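Local coordinates for DUF5624 domain-containing protein (Legionella pneumophila subsp. pneumophila, PDB 4JX2) that is of unknown function, is probably secreted, and may associate as a two-fold symmetric pair of identical chains, at the interface of chains A and B. Numbering follows the deposited sequence. Chains: chain A/B, hypothetical protein.

Contact 1: the interface of chains A and B. Residues chain A 121, 125, 377; chain B 41, 57, 60-61, 332-333, 335.
A:Tyr125 is inserted between B:Phe41 and B:Leu60 in an apolar, knob-like patch of a symmetric interface between identical chains. The patch probably helps hold the two copies together, if the pair is biological. The phenol ring is covered on opposite faces by chain B. B:Phe41 meets it edge-to-face, with the planes 60° apart. Its CE1 lies 3.5 Å from A:Tyr125 CD2 and stands over the ring centre. B:Leu60 sits on the other face and makes a CH-pi contact. Its methyl CD2 is shifted toward the rim, 3.5 Å from A:Tyr125 CD2. The B:Leu60 side chain has CG anti to its backbone N (chi1 177°), which carries the branch across the phenol. B:Ser57 CA lies at the ring edge, in plane. B:Ile335 CD1 approaches the A:Tyr125 CD1 side at 4.0 Å. A:Pro121 CB packs on the tip of B:Phe41, 3.6 Å from CZ. On the chain B side, B:Ser57 OG donates a hydrogen bond of 2.7 Å to B:Phe41 O, which ties the loop carrying the phenylalanine to helix 56-66. At the phenol tip, A:Tyr125 OH lies 3.5 Å from the aliphatic B:Arg332 CG. The arginine bends at chi3, and A:Leu377 CD1 rests over one face of its guanidinium, 3.9 Å from CZ. The patch appears to fix helices 119-131 and 366-378 of one copy against the B:Phe41 loop and helices 56-66 and 315-339 of the other by shape fit.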
loop_
_atom_site.group_PDB
_atom_site.type_symbol
_atom_site.label_atom_id
_atom_site.label_comp_id
_atom_site.label_asym_id
_atom_site.label_seq_id
_atom_site.Cartn_x
_atom_site.Cartn_y
_atom_site.Cartn_z
ATOM N N PRO A 121 19.274 -16.743 5.128
ATOM C CA PRO A 121 19.326 -15.283 5.393
ATOM C C PRO A 121 20.220 -14.907 6.575
ATOM O O PRO A 121 20.926 -13.900 6.491
ATOM C CB PRO A 121 17.865 -14.928 5.678
ATOM C CG PRO A 121 17.094 -15.944 4.894
ATOM C CD PRO A 121 17.872 -17.211 5.045
ATOM N N TYR A 125 23.338 -12.295 6.371
ATOM C CA TYR A 125 23.422 -11.183 7.310
ATOM C C TYR A 125 24.771 -11.178 8.002
ATOM O O TYR A 125 25.366 -10.109 8.145
ATOM C CB TYR A 125 22.281 -11.259 8.343
ATOM C CG TYR A 125 20.940 -10.692 7.905
ATOM C CD1 TYR A 125 20.479 -10.854 6.598
ATOM C CD2 TYR A 125 20.093 -10.076 8.819
ATOM C CE1 TYR A 125 19.233 -10.366 6.199
ATOM C CE2 TYR A 125 18.836 -9.601 8.435
ATOM C CZ TYR A 125 18.421 -9.728 7.117
ATOM O OH TYR A 125 17.197 -9.248 6.725
ATOM N N LEU A 377 13.360 -11.256 -1.428
ATOM C CA LEU A 377 14.264 -10.742 -0.400
ATOM C C LEU A 377 14.767 -9.328 -0.739
ATOM O O LEU A 377 14.877 -8.521 0.174
ATOM C CB LEU A 377 15.433 -11.708 -0.177
ATOM C CG LEU A 377 16.531 -11.307 0.816
ATOM C CD1 LEU A 377 15.991 -11.156 2.251
ATOM C CD2 LEU A 377 17.689 -12.280 0.752
ATOM N N PHE B 41 17.722 -15.468 14.492
ATOM C CA PHE B 41 17.673 -14.574 13.350
ATOM C C PHE B 41 16.576 -13.522 13.502
ATOM O O PHE B 41 16.846 -12.346 13.256
ATOM C CB PHE B 41 17.482 -15.372 12.042
ATOM C CG PHE B 41 17.305 -14.520 10.803
ATOM C CD1 PHE B 41 18.386 -13.858 10.233
ATOM C CD2 PHE B 41 16.049 -14.372 10.210
ATOM C CE1 PHE B 41 18.217 -13.076 9.079
ATOM C CE2 PHE B 41 15.882 -13.585 9.061
ATOM C CZ PHE B 41 16.960 -12.920 8.516
ATOM N N SER B 57 19.557 -10.187 13.017
ATOM C CA SER B 57 18.930 -8.995 12.419
ATOM C C SER B 57 19.341 -7.711 13.146
ATOM O O SER B 57 19.750 -6.756 12.500
ATOM C CB SER B 57 17.406 -9.113 12.407
ATOM O OG SER B 57 16.963 -10.194 11.602
ATOM N N LEU B 60 23.022 -6.772 12.582
ATOM C CA LEU B 60 23.127 -6.155 11.262
ATOM C C LEU B 60 22.751 -4.670 11.276
ATOM O O LEU B 60 23.517 -3.868 10.742
ATOM C CB LEU B 60 22.285 -6.889 10.199
ATOM C CG LEU B 60 22.291 -6.268 8.795
ATOM C CD1 LEU B 60 23.679 -6.291 8.179
ATOM C CD2 LEU B 60 21.282 -6.943 7.906
ATOM N N PHE B 61 21.613 -4.299 11.888
ATOM C CA PHE B 61 21.148 -2.903 11.896
ATOM C C PHE B 61 21.958 -2.011 12.871
ATOM O O PHE B 61 21.873 -0.788 12.766
ATOM C CB PHE B 61 19.625 -2.819 12.154
ATOM C CG PHE B 61 18.796 -3.814 11.355
ATOM C CD1 PHE B 61 19.153 -4.166 10.052
ATOM C CD2 PHE B 61 17.665 -4.398 11.903
ATOM C CE1 PHE B 61 18.429 -5.134 9.340
ATOM C CE2 PHE B 61 16.933 -5.360 11.185
ATOM C CZ PHE B 61 17.326 -5.726 9.912
ATOM N N ARG B 332 18.401 -5.337 2.965
ATOM C CA ARG B 332 17.877 -6.517 2.277
ATOM C C ARG B 332 18.092 -6.444 0.754
ATOM O O ARG B 332 18.481 -7.443 0.142
ATOM C CB ARG B 332 16.394 -6.702 2.587
ATOM C CG ARG B 332 16.174 -7.499 3.851
ATOM C CD ARG B 332 14.822 -7.219 4.484
ATOM N NE ARG B 332 13.732 -7.936 3.823
ATOM C CZ ARG B 332 13.292 -9.142 4.174
ATOM N NH1 ARG B 332 13.871 -9.806 5.173
ATOM N NH2 ARG B 332 12.279 -9.703 3.520
ATOM N N ARG B 333 17.865 -5.260 0.165
ATOM C CA ARG B 333 18.066 -4.991 -1.250
ATOM C C ARG B 333 19.538 -5.212 -1.636
ATOM O O ARG B 333 19.815 -5.812 -2.667
ATOM C CB ARG B 333 17.619 -3.558 -1.566
ATOM C CG ARG B 333 17.177 -3.306 -3.015
ATOM C CD ARG B 333 16.639 -1.884 -3.164
ATOM N NE ARG B 333 15.335 -1.875 -3.837
ATOM C CZ ARG B 333 14.373 -0.987 -3.604
ATOM N NH1 ARG B 333 14.552 -0.021 -2.717
ATOM N NH2 ARG B 333 13.220 -1.062 -4.257
ATOM N N ILE B 335 21.910 -7.013 0.283
ATOM C CA ILE B 335 22.313 -8.388 0.609
ATOM C C ILE B 335 21.838 -9.366 -0.474
ATOM O O ILE B 335 22.659 -10.136 -0.966
ATOM C CB ILE B 335 21.880 -8.807 2.041
ATOM C CG1 ILE B 335 22.668 -7.975 3.105
ATOM C CG2 ILE B 335 22.100 -10.311 2.252
ATOM C CD1 ILE B 335 22.037 -7.882 4.440
#

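Contact 2: the interface of chains A and B. Residues chain A 224, 370-374; chain B 340, 343-344, 346.
A:Lys374 reaches two main-chain carbonyls of chain B with its terminal amine. NZ donates to B:Ile343 O at 2.9 Å, nearly along the C=O axis (167° at the oxygen). It also donates to B:Phe340 O at 3.1 Å, but from above that carbonyl plane. Two carbonyl oxygens of one loop thus share the terminal amine; if it is protonated, as is likely, its charge would favour both. The lysine is fully extended, with CG anti to the backbone N (chi1 179°), and this stretch brings NZ to the loop. On the way its CG passes alongside B:Phe340 CB at 3.7 Å, the two side chains running in opposite directions. B:Ile343 lies against the helix backbone. Its CG2 is 3.5 Å from A:Met371 CA, while its CD1 points to A:Leu370 CB. The selenomethionine A:Met371 runs side by side with B:Thr344, and its selenium faces B:Thr344 CB. B:Ile346 CD1 packs against A:Met371 CB at 3.8 Å. Further out, water 1 bridges the chains. It lies 2.8 Å from A:Met371 O and at hydrogen-bonding distance from B:Thr344 O and B:Ile346 N. At the other end, the B:Phe340 ring tip approaches A:Leu373 CD2, and its CE1 lies 3.6 Å from A:Asn224 OD1. The site joins helix 366-378 and the start of helix 223-247 of chain A to the chain B loop that follows helix 315-339.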
loop_
_atom_site.group_PDB
_atom_site.type_symbol
_atom_site.label_atom_id
_atom_site.label_comp_id
_atom_site.label_asym_id
_atom_site.label_seq_id
_atom_site.Cartn_x
_atom_site.Cartn_y
_atom_site.Cartn_z
ATOM N N ASN A 224 19.926 -23.731 -1.182
ATOM C CA ASN A 224 18.887 -23.043 -1.941
ATOM C C ASN A 224 17.638 -23.945 -2.054
ATOM O O ASN A 224 16.529 -23.457 -1.866
ATOM C CB ASN A 224 19.412 -22.705 -3.333
ATOM C CG ASN A 224 20.376 -21.543 -3.484
ATOM O OD1 ASN A 224 20.368 -20.554 -2.760
ATOM N ND2 ASN A 224 21.162 -21.586 -4.534
ATOM N N LEU A 370 14.116 -20.029 -6.951
ATOM C CA LEU A 370 15.350 -19.352 -6.535
ATOM C C LEU A 370 15.345 -17.897 -7.014
ATOM O O LEU A 370 15.671 -16.998 -6.232
ATOM C CB LEU A 370 16.597 -20.095 -7.044
ATOM C CG LEU A 370 16.833 -21.496 -6.465
ATOM C CD1 LEU A 370 18.164 -21.968 -6.827
ATOM C CD2 LEU A 370 16.736 -21.504 -4.941
HETATM N N MSE A 371 14.890 -17.668 -8.269
HETATM C CA MSE A 371 14.730 -16.353 -8.870
HETATM C C MSE A 371 13.707 -15.521 -8.073
HETATM O O MSE A 371 13.956 -14.346 -7.760
HETATM C CB MSE A 371 14.317 -16.493 -10.323
HETATM C CG MSE A 371 15.429 -17.020 -11.212
HETATM SE SE MSE A 371 14.883 -16.934 -13.076
HETATM C CE MSE A 371 14.326 -18.605 -13.327
ATOM N N ARG A 372 12.614 -16.164 -7.668
ATOM C CA ARG A 372 11.563 -15.517 -6.910
ATOM C C ARG A 372 12.017 -15.248 -5.467
ATOM O O ARG A 372 11.634 -14.213 -4.905
ATOM C CB ARG A 372 10.277 -16.347 -6.958
ATOM C CG ARG A 372 9.045 -15.606 -6.502
ATOM C CD ARG A 372 8.695 -14.381 -7.328
ATOM N NE ARG A 372 7.367 -13.888 -6.957
ATOM C CZ ARG A 372 6.238 -14.370 -7.457
ATOM N NH1 ARG A 372 6.268 -15.323 -8.377
ATOM N NH2 ARG A 372 5.070 -13.892 -7.055
ATOM N N LEU A 373 12.856 -16.145 -4.888
ATOM C CA LEU A 373 13.413 -15.950 -3.549
ATOM C C LEU A 373 14.301 -14.701 -3.526
ATOM O O LEU A 373 14.159 -13.883 -2.608
ATOM C CB LEU A 373 14.213 -17.187 -3.114
ATOM C CG LEU A 373 15.003 -17.132 -1.796
ATOM C CD1 LEU A 373 14.094 -16.827 -0.590
ATOM C CD2 LEU A 373 15.737 -18.419 -1.575
ATOM N N LYS A 374 15.190 -14.535 -4.547
ATOM C CA LYS A 374 16.095 -13.370 -4.660
ATOM C C LYS A 374 15.264 -12.069 -4.740
ATOM O O LYS A 374 15.550 -11.093 -4.034
ATOM C CB LYS A 374 17.006 -13.523 -5.890
ATOM C CG LYS A 374 17.983 -12.368 -6.123
ATOM C CD LYS A 374 18.807 -12.511 -7.428
ATOM C CE LYS A 374 19.869 -11.445 -7.487
ATOM N NZ LYS A 374 20.621 -11.457 -8.767
ATOM N N PHE B 340 23.117 -13.299 -4.072
ATOM C CA PHE B 340 22.509 -14.156 -5.077
ATOM C C PHE B 340 22.898 -13.781 -6.522
ATOM O O PHE B 340 22.061 -13.869 -7.427
ATOM C CB PHE B 340 20.988 -14.133 -4.914
ATOM C CG PHE B 340 20.421 -14.897 -3.739
ATOM C CD1 PHE B 340 20.725 -16.247 -3.552
ATOM C CD2 PHE B 340 19.466 -14.313 -2.908
ATOM C CE1 PHE B 340 20.150 -16.968 -2.509
ATOM C CE2 PHE B 340 18.887 -15.036 -1.872
ATOM C CZ PHE B 340 19.218 -16.364 -1.691
ATOM N N ILE B 343 21.878 -16.204 -9.493
ATOM C CA ILE B 343 20.444 -16.309 -9.765
ATOM C C ILE B 343 20.043 -15.078 -10.599
ATOM O O ILE B 343 20.334 -13.932 -10.204
ATOM C CB ILE B 343 19.699 -16.408 -8.409
ATOM C CG1 ILE B 343 20.028 -17.747 -7.721
ATOM C CG2 ILE B 343 18.184 -16.185 -8.551
ATOM C CD1 ILE B 343 19.557 -17.834 -6.296
ATOM N N THR B 344 19.376 -15.323 -11.751
ATOM C CA THR B 344 18.892 -14.300 -12.684
ATOM C C THR B 344 17.981 -13.361 -11.945
ATOM O O THR B 344 17.171 -13.802 -11.113
ATOM C CB THR B 344 18.196 -14.979 -13.848
ATOM O OG1 THR B 344 19.132 -15.853 -14.493
ATOM C CG2 THR B 344 17.593 -13.996 -14.841
ATOM N N ILE B 346 14.982 -10.695 -11.533
ATOM C CA ILE B 346 13.655 -10.392 -12.031
ATOM C C ILE B 346 13.448 -8.911 -11.873
ATOM O O ILE B 346 13.864 -8.334 -10.860
ATOM C CB ILE B 346 12.585 -11.217 -11.242
ATOM C CG1 ILE B 346 12.662 -12.720 -11.592
ATOM C CG2 ILE B 346 11.141 -10.656 -11.408
ATOM C CD1 ILE B 346 11.788 -13.637 -10.730
HETATM O O HOH W 1 15.518 -12.574 -9.187
#

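Contact 3: the interface of chains A and B. Residues chain A 114, 118, 121-122; chain B 38, 41-42.
A:His118 and B:Phe41 meet at a helix-to-helix turn. The histidine occupies the short break between helices 110-117 and 119-131 of chain A, and the phenylalanine follows helix 32-39 of chain B. The two side chains cross at about a right angle. B:Phe41 CD2 lies over one face of the imidazole, toward its rim, 3.7 Å from A:His118 CG. A:Thr114 CG2 of the same chain sits on the opposite face, so the ring is held between two carbon groups. The A:His118 CG is anti to its carbonyl carbon (chi1 -82°), which swings the imidazole against B:Phe41. The ring rotation (chi2 175°) then sets ND1 toward water 2. This water lies at the ring edge, in plane, 2.8 Å from A:His118 ND1. The same water is 2.6 Å from B:Tyr38 O, so it links the imidazole to the last turn of the chain B helix. No direct polar pair joins the chains here. B:Thr42 CG2 touches A:His118 CE1 at 3.7 Å. This methyl stands in the crowded position between the backbone N and the carbonyl carbon. B:Phe41 CD1 also rests on the A:Ala122 backbone, 3.5 Å from CA, next to A:Pro121. At the outer end, A:Thr114 CG2 meets the edge of the B:Tyr38 ring in its plane, 3.5 Å from CE1. The site lies where two consecutive helices of chain A turn against the end of the first modelled helix of chain B.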
loop_
_atom_site.group_PDB
_atom_site.type_symbol
_atom_site.label_atom_id
_atom_site.label_comp_id
_atom_site.label_asym_id
_atom_site.label_seq_id
_atom_site.Cartn_x
_atom_site.Cartn_y
_atom_site.Cartn_z
ATOM N N THR A 114 10.330 -22.605 9.725
ATOM C CA THR A 114 10.853 -21.247 9.485
ATOM C C THR A 114 12.291 -21.129 10.013
ATOM O O THR A 114 13.112 -20.521 9.335
ATOM C CB THR A 114 9.907 -20.188 10.086
ATOM O OG1 THR A 114 8.637 -20.330 9.450
ATOM C CG2 THR A 114 10.393 -18.767 9.901
ATOM N N HIS A 118 15.417 -19.894 7.555
ATOM C CA HIS A 118 16.099 -18.687 7.969
ATOM C C HIS A 118 17.616 -18.820 8.177
ATOM O O HIS A 118 18.293 -17.785 8.337
ATOM C CB HIS A 118 15.437 -18.154 9.232
ATOM C CG HIS A 118 14.200 -17.360 8.937
ATOM N ND1 HIS A 118 13.397 -16.875 9.948
ATOM C CD2 HIS A 118 13.693 -16.956 7.745
ATOM C CE1 HIS A 118 12.442 -16.188 9.347
ATOM N NE2 HIS A 118 12.570 -16.220 8.020
ATOM N N PRO A 121 19.274 -16.743 5.128
ATOM C CA PRO A 121 19.326 -15.283 5.393
ATOM C C PRO A 121 20.220 -14.907 6.575
ATOM O O PRO A 121 20.926 -13.900 6.491
ATOM C CB PRO A 121 17.865 -14.928 5.678
ATOM C CG PRO A 121 17.094 -15.944 4.894
ATOM C CD PRO A 121 17.872 -17.211 5.045
ATOM N N ALA A 122 20.218 -15.726 7.658
ATOM C CA ALA A 122 21.083 -15.513 8.839
ATOM C C ALA A 122 22.560 -15.450 8.432
ATOM O O ALA A 122 23.264 -14.505 8.815
ATOM C CB ALA A 122 20.875 -16.622 9.859
ATOM N N TYR B 38 15.062 -20.309 15.912
ATOM C CA TYR B 38 14.163 -19.289 15.351
ATOM C C TYR B 38 14.571 -17.854 15.805
ATOM O O TYR B 38 14.757 -16.962 14.970
ATOM C CB TYR B 38 12.701 -19.568 15.763
ATOM C CG TYR B 38 11.713 -18.605 15.144
ATOM C CD1 TYR B 38 11.303 -18.752 13.823
ATOM C CD2 TYR B 38 11.202 -17.536 15.871
ATOM C CE1 TYR B 38 10.426 -17.847 13.234
ATOM C CE2 TYR B 38 10.342 -16.608 15.282
ATOM C CZ TYR B 38 9.950 -16.775 13.964
ATOM O OH TYR B 38 9.063 -15.912 13.367
ATOM N N PHE B 41 17.722 -15.468 14.492
ATOM C CA PHE B 41 17.673 -14.574 13.350
ATOM C C PHE B 41 16.576 -13.522 13.502
ATOM O O PHE B 41 16.846 -12.346 13.256
ATOM C CB PHE B 41 17.482 -15.372 12.042
ATOM C CG PHE B 41 17.305 -14.520 10.803
ATOM C CD1 PHE B 41 18.386 -13.858 10.233
ATOM C CD2 PHE B 41 16.049 -14.372 10.210
ATOM C CE1 PHE B 41 18.217 -13.076 9.079
ATOM C CE2 PHE B 41 15.882 -13.585 9.061
ATOM C CZ PHE B 41 16.960 -12.920 8.516
ATOM N N THR B 42 15.340 -13.923 13.873
ATOM C CA THR B 42 14.242 -12.956 13.934
ATOM C C THR B 42 13.410 -13.078 15.243
ATOM O O THR B 42 13.832 -13.708 16.203
ATOM C CB THR B 42 13.408 -13.122 12.646
ATOM O OG1 THR B 42 12.542 -12.006 12.481
ATOM C CG2 THR B 42 12.637 -14.442 12.577
HETATM O O HOH W 2 14.493 -17.569 12.437
#

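Contact 4: the interface of chains A and B. Residues chain A 41, 56, 60, 335, 339-340; chain B 121, 124-125, 128, 205.
B:Tyr125 is the apolar centre, its ring held between A:Phe41 and A:Leu60. A:Phe41 meets one face edge-to-face, with the planes 64° apart and CE1 over the ring centre. A:Leu60 CD2 makes a CH-pi contact on the opposite face, offset toward the rim. A:Phe41 CZ also touches B:Pro121 CB at 3.6 Å. A:Ile56 CG2 packs against B:Tyr125 CB, and A:Val339 CG1 lies 3.6 Å from B:Tyr125 CD1. This valine branch is anti to its backbone N (chi1 -176°), which puts it between the tyrosine and B:Met124, where it meets CB at 3.7 Å. The selenium of B:Met124, a selenomethionine, borders the A:Phe340 ring, 3.7 Å from CD2. Toward the rim, A:Leu60 CD1 packs on B:Lys128 CG at 3.6 Å, and the lysine contributes its aliphatic part. The phenol oxygen B:Tyr125 OH faces the methyl A:Ile335 CG2, also at 3.6 Å. The nitrogens and oxygens of the two sides do not pair across this patch. At the outer end, where the selenomethionine side chain is bent, B:Met205 SE lies 3.5 Å from the carbonyl oxygen A:Val339 O.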
loop_
_atom_site.group_PDB
_atom_site.type_symbol
_atom_site.label_atom_id
_atom_site.label_comp_id
_atom_site.label_asym_id
_atom_site.label_seq_id
_atom_site.Cartn_x
_atom_site.Cartn_y
_atom_site.Cartn_z
ATOM N N PHE A 41 -22.341 20.176 -1.454
ATOM C CA PHE A 41 -22.017 18.906 -2.068
ATOM C C PHE A 41 -21.354 17.926 -1.070
ATOM O O PHE A 41 -21.746 16.753 -1.009
ATOM C CB PHE A 41 -21.127 19.135 -3.306
ATOM C CG PHE A 41 -20.586 17.888 -3.961
ATOM C CD1 PHE A 41 -21.424 17.032 -4.665
ATOM C CD2 PHE A 41 -19.247 17.545 -3.836
ATOM C CE1 PHE A 41 -20.922 15.867 -5.260
ATOM C CE2 PHE A 41 -18.746 16.380 -4.430
ATOM C CZ PHE A 41 -19.594 15.542 -5.125
ATOM N N ILE A 56 -25.849 17.225 -1.263
ATOM C CA ILE A 56 -26.150 16.496 -2.490
ATOM C C ILE A 56 -25.657 15.006 -2.390
ATOM O O ILE A 56 -26.413 14.098 -2.773
ATOM C CB ILE A 56 -25.636 17.296 -3.715
ATOM C CG1 ILE A 56 -26.573 18.522 -3.944
ATOM C CG2 ILE A 56 -25.576 16.431 -4.968
ATOM C CD1 ILE A 56 -26.006 19.710 -4.706
ATOM N N LEU A 60 -28.047 11.670 -2.754
ATOM C CA LEU A 60 -27.720 10.563 -3.662
ATOM C C LEU A 60 -27.744 9.252 -2.907
ATOM O O LEU A 60 -28.374 8.299 -3.359
ATOM C CB LEU A 60 -26.354 10.742 -4.350
ATOM C CG LEU A 60 -25.927 9.580 -5.254
ATOM C CD1 LEU A 60 -26.820 9.480 -6.460
ATOM C CD2 LEU A 60 -24.496 9.717 -5.682
ATOM N N ILE A 335 -20.217 4.690 -7.232
ATOM C CA ILE A 335 -20.416 6.113 -7.510
ATOM C C ILE A 335 -19.681 6.481 -8.794
ATOM O O ILE A 335 -20.300 7.056 -9.678
ATOM C CB ILE A 335 -20.048 7.054 -6.326
ATOM C CG1 ILE A 335 -21.040 6.859 -5.144
ATOM C CG2 ILE A 335 -20.041 8.537 -6.772
ATOM C CD1 ILE A 335 -20.423 7.205 -3.711
ATOM N N VAL A 339 -22.235 7.319 -11.642
ATOM C CA VAL A 339 -22.398 8.775 -11.740
ATOM C C VAL A 339 -21.488 9.395 -12.841
ATOM O O VAL A 339 -21.951 10.278 -13.572
ATOM C CB VAL A 339 -22.204 9.484 -10.364
ATOM C CG1 VAL A 339 -22.479 10.977 -10.450
ATOM C CG2 VAL A 339 -23.077 8.849 -9.284
ATOM N N PHE A 340 -20.227 8.944 -12.982
ATOM C CA PHE A 340 -19.319 9.534 -13.983
ATOM C C PHE A 340 -19.357 8.753 -15.314
ATOM O O PHE A 340 -18.309 8.480 -15.906
ATOM C CB PHE A 340 -17.877 9.634 -13.427
ATOM C CG PHE A 340 -17.700 10.543 -12.227
ATOM C CD1 PHE A 340 -18.185 10.178 -10.976
ATOM C CD2 PHE A 340 -17.015 11.745 -12.336
ATOM C CE1 PHE A 340 -18.049 11.030 -9.870
ATOM C CE2 PHE A 340 -16.869 12.592 -11.227
ATOM C CZ PHE A 340 -17.382 12.224 -10.001
ATOM N N PRO B 121 -19.332 17.673 -10.281
ATOM C CA PRO B 121 -19.814 16.447 -9.609
ATOM C C PRO B 121 -21.189 16.607 -8.945
ATOM O O PRO B 121 -21.984 15.676 -9.040
ATOM C CB PRO B 121 -18.722 16.174 -8.574
ATOM C CG PRO B 121 -17.499 16.749 -9.181
ATOM C CD PRO B 121 -17.963 18.008 -9.838
HETATM N N MSE B 124 -23.789 16.240 -11.560
HETATM C CA MSE B 124 -23.763 14.830 -11.965
HETATM C C MSE B 124 -24.594 14.005 -11.008
HETATM O O MSE B 124 -25.413 13.205 -11.446
HETATM C CB MSE B 124 -22.331 14.303 -12.016
HETATM C CG MSE B 124 -21.567 14.808 -13.199
HETATM SE SE MSE B 124 -19.748 14.162 -13.191
HETATM C CE MSE B 124 -18.852 15.876 -13.696
ATOM N N TYR B 125 -24.411 14.245 -9.697
ATOM C CA TYR B 125 -25.143 13.616 -8.610
ATOM C C TYR B 125 -26.628 13.934 -8.727
ATOM O O TYR B 125 -27.443 13.028 -8.567
ATOM C CB TYR B 125 -24.613 14.133 -7.274
ATOM C CG TYR B 125 -23.419 13.430 -6.679
ATOM C CD1 TYR B 125 -22.340 13.037 -7.477
ATOM C CD2 TYR B 125 -23.328 13.214 -5.306
ATOM C CE1 TYR B 125 -21.222 12.412 -6.922
ATOM C CE2 TYR B 125 -22.218 12.594 -4.746
ATOM C CZ TYR B 125 -21.164 12.203 -5.553
ATOM O OH TYR B 125 -20.083 11.601 -4.967
ATOM N N LYS B 128 -28.302 11.942 -11.371
ATOM C CA LYS B 128 -28.475 10.582 -10.871
ATOM C C LYS B 128 -29.692 10.514 -9.934
ATOM O O LYS B 128 -30.529 9.625 -10.122
ATOM C CB LYS B 128 -27.197 10.042 -10.197
ATOM C CG LYS B 128 -27.264 8.535 -9.872
ATOM C CD LYS B 128 -27.327 7.630 -11.098
ATOM C CE LYS B 128 -27.758 6.235 -10.731
ATOM N NZ LYS B 128 -27.570 5.297 -11.863
HETATM N N MSE B 205 -28.100 12.788 -17.488
HETATM C CA MSE B 205 -26.645 12.648 -17.641
HETATM C C MSE B 205 -26.161 13.183 -18.979
HETATM O O MSE B 205 -25.219 13.968 -18.989
HETATM C CB MSE B 205 -26.158 11.201 -17.468
HETATM C CG MSE B 205 -25.790 10.797 -16.031
HETATM SE SE MSE B 205 -24.658 11.988 -14.862
HETATM C CE MSE B 205 -23.251 12.594 -16.052
#

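Contacts 1 and 3 are adjacent and share A:Pro121 and B:Phe41. The centres of their C-alpha atoms are about 10 Å apart. Measured between the same centres, contact 2 lies about 15 Å from contact 1 and 18 Å from contact 3. Contacts 1 and 2 both use helix 366-378 of chain A. The three cluster at one end of the interface. Contact 4 is 49 to 53 Å from them, centre to centre. Its tyrosine centre is the twin of that in contact 1, with the chains exchanged. It adds A:Phe340, whose chain B copy serves contact 2. Two separated attachment regions may limit rocking of the copies.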